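Local coordinates for MW1564 protein (Staphylococcus aureus, PDB 3NTV) that is a putative caffeoyl-CoA O-methyltransferase with a Rossmann fold, probably moving a methyl group from S-adenosylmethionine to a hydroxyl of its substrate, at residues 148-153 and 172-177; 54-59 and 220-225. All blocks are in the same frame, centred on the assembly; numbering follows the deposited sequence.

Contact 1. Residues 148-153 and 172-177; sequences IDAAKA and VITDNV
Asp149 OD1 is shared by two N-H groups, one of them making a weak bond from Asn176 ND2 at 3.4 Å. The stronger is Ala151 N, which meets the oxygen nearly along its C-O axis at 2.9 Å and so closes an Asx turn inside the type I turn from Asp149 to Lys152. With CG anti to the backbone N (chi1 -180°), the carboxylate lies beside its own carbonyl carbon, where OD1 can reach both donors. The amide plane of Asn176 stands almost perpendicular to this carboxylate (87°), and ND2 also rests against Ala151 CB. The amide's other end, OD1, accepts from His180 N. The backbones of the two parallel strands are joined by Ile148 N to Ile173 O, by Asp175 N to Ile148 O at 2.8 Å, and by Ala150 N to Asp175 O. Asp149 and Asp175 project from one face of the sheet; Thr174 points to the other, beside Ile148, its CG2 packing on Ala150 CB (3.7 Å) just past the strand end and its OG1 bonded to Tyr204. Asp149, Asp175 and Asn176 match the metal-binding trio of cation-dependent O-methyltransferases and may bind a metal.

Contact 2. Residues 54-59 and 220-225; sequences IVDRLT and NIDDGL. With SO4 (sulfate ion), chain C.
Asp56 lays its CB against the Asp222 carboxylate, at the N-cap position of helix 57-70 but making no capping bond. Just before it, a water donates to both Ile54 O and Asp223 OD2, and Val55 N donates to sulfate O4 (3.1 Å, 167°); this ion probably comes from the crystallisation liquor. Asp56 OD2 comes within 3.0 Å of Asp223 OD2, two carboxylate oxygens, both acceptors, on groups whose planes are 62° apart. A second water donates to Asp56 OD2 and weakly to Asp223 OD1, which probably eases the repulsion. The opposing loop is a type II' turn from Ile221 to Gly224, closed by Gly224 N to Ile221 O at 2.8 Å; it is the tip of the hairpin joining strands 214-219 and 225-230. Leu58 N reaches Asp222 OD1 through a further water, while its side chain packs on Asn220 of the second subunit. Thr59 grips Asp222 OD2 twice: OG1 donates to the anti lone pair at 2.6 Å, and N adds a weak, bent bond (128°). With CG2 anti to the backbone N, Thr59 also sets a methyl group 3.9 Å from Leu225 CD1.

Overall arrangement
Both contacts gather near the C-terminal ends of strands 143-149 and 170-175, their centres 11 Å apart. Along the chain, contact 1 is nested within the long loop that contact 2 closes, and in space the turn at 220-225 packs directly on 172-177: Asn176 OD1 lies 3.4 Å from Asp223 CB, and Val177 CG2 is 3.5 Å from Leu225 N. His180 also reaches both, adding a weak hydrogen bond from its ring to Asp223 OD1. The sulfate beside 54-59 is bound by the turn after strand 74-78, through Ala81 N, Ile82 N and Tyr84 N, where related methyltransferases typically hold the cofactor. Sulfate O3 is 8.0 Å from Asp149 OD2, a spacing consistent with both contacts lying near one active-site region, contact 1 on the side of the presumed metal site.

Contact 1. Residues 148-153 and 172-177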
loop_
_atom_site.group_PDB
_atom_site.type_symbol
_atom_site.label_atom_id
_atom_site.label_comp_id
_atom_site.label_asym_id
_atom_site.label_seq_id
_atom_site.Cartn_x
_atom_site.Cartn_y
_atom_site.Cartn_z
ATOM N N ILE A 148 14.851 2.805 0.948
ATOM C CA ILE A 148 15.974 1.847 0.893
ATOM C C ILE A 148 15.592 0.577 0.118
ATOM O O ILE A 148 14.420 0.228 0.049
ATOM C CB ILE A 148 16.339 1.476 2.375
ATOM C CG1 ILE A 148 16.903 2.676 3.142
ATOM C CG2 ILE A 148 17.326 0.297 2.481
ATOM C CD1 ILE A 148 16.804 2.430 4.745
ATOM N N ASP A 149 16.590 -0.123 -0.436
ATOM C CA ASP A 149 16.416 -1.428 -1.069
ATOM C C ASP A 149 17.035 -2.439 -0.092
ATOM O O ASP A 149 18.213 -2.308 0.251
ATOM C CB ASP A 149 17.098 -1.455 -2.432
ATOM C CG ASP A 149 17.004 -2.745 -3.237
ATOM O OD1 ASP A 149 17.159 -3.836 -2.641
ATOM O OD2 ASP A 149 16.848 -2.662 -4.472
ATOM N N ALA A 150 16.243 -3.427 0.390
ATOM C CA ALA A 150 16.741 -4.399 1.384
ATOM C C ALA A 150 17.966 -5.190 0.923
ATOM O O ALA A 150 18.731 -5.670 1.755
ATOM C CB ALA A 150 15.645 -5.378 1.750
ATOM N N ALA A 151 18.110 -5.368 -0.380
ATOM C CA ALA A 151 19.193 -6.182 -0.937
ATOM C C ALA A 151 20.463 -5.403 -1.295
ATOM O O ALA A 151 21.488 -6.029 -1.571
ATOM C CB ALA A 151 18.684 -6.921 -2.156
ATOM N N LYS A 152 20.398 -4.056 -1.300
ATOM C CA LYS A 152 21.513 -3.187 -1.675
ATOM C C LYS A 152 22.539 -3.001 -0.578
ATOM O O LYS A 152 22.289 -2.331 0.428
ATOM C CB LYS A 152 21.008 -1.823 -2.197
ATOM C CG LYS A 152 20.520 -1.832 -3.640
ATOM C CD LYS A 152 20.259 -0.386 -4.135
ATOM C CE LYS A 152 19.290 -0.332 -5.296
ATOM N NZ LYS A 152 18.892 1.067 -5.611
ATOM N N ALA A 153 23.742 -3.572 -0.783
ATOM C CA ALA A 153 24.841 -3.411 0.162
ATOM C C ALA A 153 24.459 -3.663 1.634
ATOM O O ALA A 153 23.746 -4.634 1.913
ATOM C CB ALA A 153 25.537 -2.051 -0.043
ATOM N N VAL A 172 9.879 4.817 6.740
ATOM C CA VAL A 172 10.968 4.105 6.070
ATOM C C VAL A 172 10.251 3.181 5.085
ATOM O O VAL A 172 9.428 2.337 5.503
ATOM C CB VAL A 172 11.934 3.298 6.960
ATOM C CG1 VAL A 172 13.057 2.672 6.102
ATOM C CG2 VAL A 172 12.533 4.177 8.042
ATOM N N ILE A 173 10.540 3.364 3.792
ATOM C CA ILE A 173 9.981 2.516 2.742
ATOM C C ILE A 173 11.110 1.590 2.275
ATOM O O ILE A 173 12.153 2.067 1.801
ATOM C CB ILE A 173 9.429 3.351 1.551
ATOM C CG1 ILE A 173 8.366 4.406 2.009
ATOM C CG2 ILE A 173 8.880 2.410 0.464
ATOM C CD1 ILE A 173 7.263 3.868 2.841
ATOM N N THR A 174 10.934 0.277 2.452
ATOM C CA THR A 174 11.963 -0.675 2.015
ATOM C C THR A 174 11.452 -1.458 0.819
ATOM O O THR A 174 10.455 -2.190 0.929
ATOM C CB THR A 174 12.427 -1.646 3.126
ATOM O OG1 THR A 174 12.738 -0.948 4.335
ATOM C CG2 THR A 174 13.646 -2.447 2.693
ATOM N N ASP A 175 12.162 -1.338 -0.307
ATOM C CA ASP A 175 11.848 -2.104 -1.506
ATOM C C ASP A 175 12.603 -3.428 -1.487
ATOM O O ASP A 175 13.596 -3.566 -0.767
ATOM C CB ASP A 175 12.220 -1.313 -2.775
ATOM C CG ASP A 175 11.517 -1.773 -4.041
ATOM O OD1 ASP A 175 10.594 -2.624 -3.942
ATOM O OD2 ASP A 175 11.909 -1.320 -5.129
ATOM N N ASN A 176 12.135 -4.387 -2.299
ATOM C CA ASN A 176 12.810 -5.653 -2.520
ATOM C C ASN A 176 12.908 -6.546 -1.295
ATOM O O ASN A 176 13.868 -7.301 -1.155
ATOM C CB ASN A 176 14.174 -5.392 -3.178
ATOM C CG ASN A 176 14.648 -6.460 -4.121
ATOM O OD1 ASN A 176 13.884 -7.318 -4.591
ATOM N ND2 ASN A 176 15.930 -6.424 -4.394
ATOM N N VAL A 177 11.867 -6.527 -0.454
ATOM C CA VAL A 177 11.817 -7.365 0.757
ATOM C C VAL A 177 11.515 -8.845 0.433
ATOM O O VAL A 177 11.614 -9.696 1.318
ATOM C CB VAL A 177 10.975 -6.782 1.918
ATOM C CG1 VAL A 177 11.582 -5.476 2.427
ATOM C CG2 VAL A 177 9.519 -6.594 1.510
#

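Contact 2. Residues 54-59 and 220-225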
loop_
_atom_site.group_PDB
_atom_site.type_symbol
_atom_site.label_atom_id
_atom_site.label_comp_id
_atom_site.label_asym_id
_atom_site.label_seq_id
_atom_site.Cartn_x
_atom_site.Cartn_y
_atom_site.Cartn_z
ATOM N N ILE A 54 14.887 -0.205 -12.506
ATOM C CA ILE A 54 14.137 0.961 -12.011
ATOM C C ILE A 54 13.030 0.446 -11.115
ATOM O O ILE A 54 12.635 -0.709 -11.249
ATOM C CB ILE A 54 13.676 2.076 -12.999
ATOM C CG1 ILE A 54 12.626 1.594 -14.024
ATOM C CG2 ILE A 54 14.873 2.824 -13.629
ATOM C CD1 ILE A 54 11.734 2.677 -14.588
ATOM N N VAL A 55 12.549 1.292 -10.191
ATOM C CA VAL A 55 11.461 0.942 -9.274
ATOM C C VAL A 55 10.233 0.496 -10.100
ATOM O O VAL A 55 9.942 1.110 -11.128
ATOM C CB VAL A 55 11.139 2.161 -8.358
ATOM C CG1 VAL A 55 9.975 1.868 -7.411
ATOM C CG2 VAL A 55 12.380 2.586 -7.569
ATOM N N ASP A 56 9.509 -0.541 -9.645
ATOM C CA ASP A 56 8.329 -0.983 -10.376
ATOM C C ASP A 56 7.198 0.033 -10.319
ATOM O O ASP A 56 7.060 0.778 -9.342
ATOM C CB ASP A 56 7.877 -2.362 -9.933
ATOM C CG ASP A 56 8.868 -3.438 -10.331
ATOM O OD1 ASP A 56 9.030 -3.673 -11.548
ATOM O OD2 ASP A 56 9.541 -3.978 -9.441
ATOM N N ARG A 57 6.411 0.093 -11.395
ATOM C CA ARG A 57 5.334 1.057 -11.518
ATOM C C ARG A 57 4.315 1.068 -10.375
ATOM O O ARG A 57 3.999 2.139 -9.860
ATOM C CB ARG A 57 4.621 0.915 -12.874
ATOM C CG ARG A 57 3.514 1.952 -13.081
ATOM C CD ARG A 57 4.071 3.380 -13.186
ATOM N NE ARG A 57 3.005 4.379 -13.241
ATOM C CZ ARG A 57 2.428 4.807 -14.357
ATOM N NH1 ARG A 57 2.801 4.319 -15.535
ATOM N NH2 ARG A 57 1.455 5.703 -14.303
ATOM N N LEU A 58 3.765 -0.100 -10.013
ATOM C CA LEU A 58 2.738 -0.098 -8.965
ATOM C C LEU A 58 3.325 0.267 -7.610
ATOM O O LEU A 58 2.682 0.969 -6.828
ATOM C CB LEU A 58 1.961 -1.431 -8.924
ATOM C CG LEU A 58 1.183 -1.751 -10.223
ATOM C CD1 LEU A 58 0.452 -3.077 -10.100
ATOM C CD2 LEU A 58 0.183 -0.644 -10.581
ATOM N N THR A 59 4.565 -0.159 -7.361
ATOM C CA THR A 59 5.276 0.203 -6.107
ATOM C C THR A 59 5.476 1.727 -6.073
ATOM O O THR A 59 5.198 2.376 -5.062
ATOM C CB THR A 59 6.657 -0.485 -6.097
ATOM O OG1 THR A 59 6.430 -1.894 -5.890
ATOM C CG2 THR A 59 7.572 0.064 -4.999
ATOM N N ASN A 220 3.118 -8.079 -0.766
ATOM C CA ASN A 220 3.674 -8.878 -1.867
ATOM C C ASN A 220 3.211 -8.306 -3.197
ATOM O O ASN A 220 2.331 -8.850 -3.889
ATOM C CB ASN A 220 3.392 -10.384 -1.740
ATOM C CG ASN A 220 1.934 -10.727 -1.677
ATOM O OD1 ASN A 220 1.125 -9.978 -1.125
ATOM N ND2 ASN A 220 1.569 -11.844 -2.286
ATOM N N ILE A 221 3.749 -7.143 -3.503
ATOM C CA ILE A 221 3.545 -6.441 -4.758
ATOM C C ILE A 221 4.918 -6.320 -5.358
ATOM O O ILE A 221 5.877 -6.048 -4.629
ATOM C CB ILE A 221 2.874 -5.042 -4.627
ATOM C CG1 ILE A 221 3.608 -4.074 -3.655
ATOM C CG2 ILE A 221 1.388 -5.175 -4.339
ATOM C CD1 ILE A 221 3.409 -2.560 -4.008
ATOM N N ASP A 222 5.032 -6.562 -6.677
ATOM C CA ASP A 222 6.298 -6.391 -7.395
ATOM C C ASP A 222 7.436 -7.184 -6.702
ATOM O O ASP A 222 7.291 -8.392 -6.520
ATOM C CB ASP A 222 6.598 -4.866 -7.529
ATOM C CG ASP A 222 5.556 -4.102 -8.334
ATOM O OD1 ASP A 222 5.065 -4.650 -9.351
ATOM O OD2 ASP A 222 5.278 -2.936 -7.989
ATOM N N ASP A 223 8.503 -6.511 -6.249
ATOM C CA ASP A 223 9.638 -7.159 -5.579
ATOM C C ASP A 223 9.464 -7.293 -4.075
ATOM O O ASP A 223 10.402 -7.720 -3.400
ATOM C CB ASP A 223 10.900 -6.333 -5.864
ATOM C CG ASP A 223 11.309 -6.329 -7.314
ATOM O OD1 ASP A 223 11.210 -7.394 -7.954
ATOM O OD2 ASP A 223 11.732 -5.258 -7.807
ATOM N N GLY A 224 8.304 -6.884 -3.562
ATOM C CA GLY A 224 8.028 -6.891 -2.129
ATOM C C GLY A 224 8.309 -5.508 -1.557
ATOM O O GLY A 224 9.327 -4.894 -1.899
ATOM N N LEU A 225 7.399 -4.984 -0.718
ATOM C CA LEU A 225 7.560 -3.653 -0.140
ATOM C C LEU A 225 7.231 -3.662 1.342
ATOM O O LEU A 225 6.297 -4.354 1.749
ATOM C CB LEU A 225 6.618 -2.663 -0.884
ATOM C CG LEU A 225 6.846 -1.160 -0.615
ATOM C CD1 LEU A 225 8.162 -0.690 -1.224
ATOM C CD2 LEU A 225 5.713 -0.325 -1.193
HETATM S S SO4 C . 15.439 4.663 -9.976
HETATM O O1 SO4 C . 15.144 5.789 -9.057
HETATM O O2 SO4 C . 16.045 5.219 -11.176
HETATM O O3 SO4 C . 16.396 3.743 -9.309
HETATM O O4 SO4 C . 14.182 3.924 -10.196
HETATM O O HOH W 1 12.703 -2.746 -9.439
HETATM O O HOH W 2 9.113 -6.763 -9.989
HETATM O O HOH W 3 4.386 -2.659 -11.161
HETATM O O HOH W 4 8.667 -3.472 -5.498
#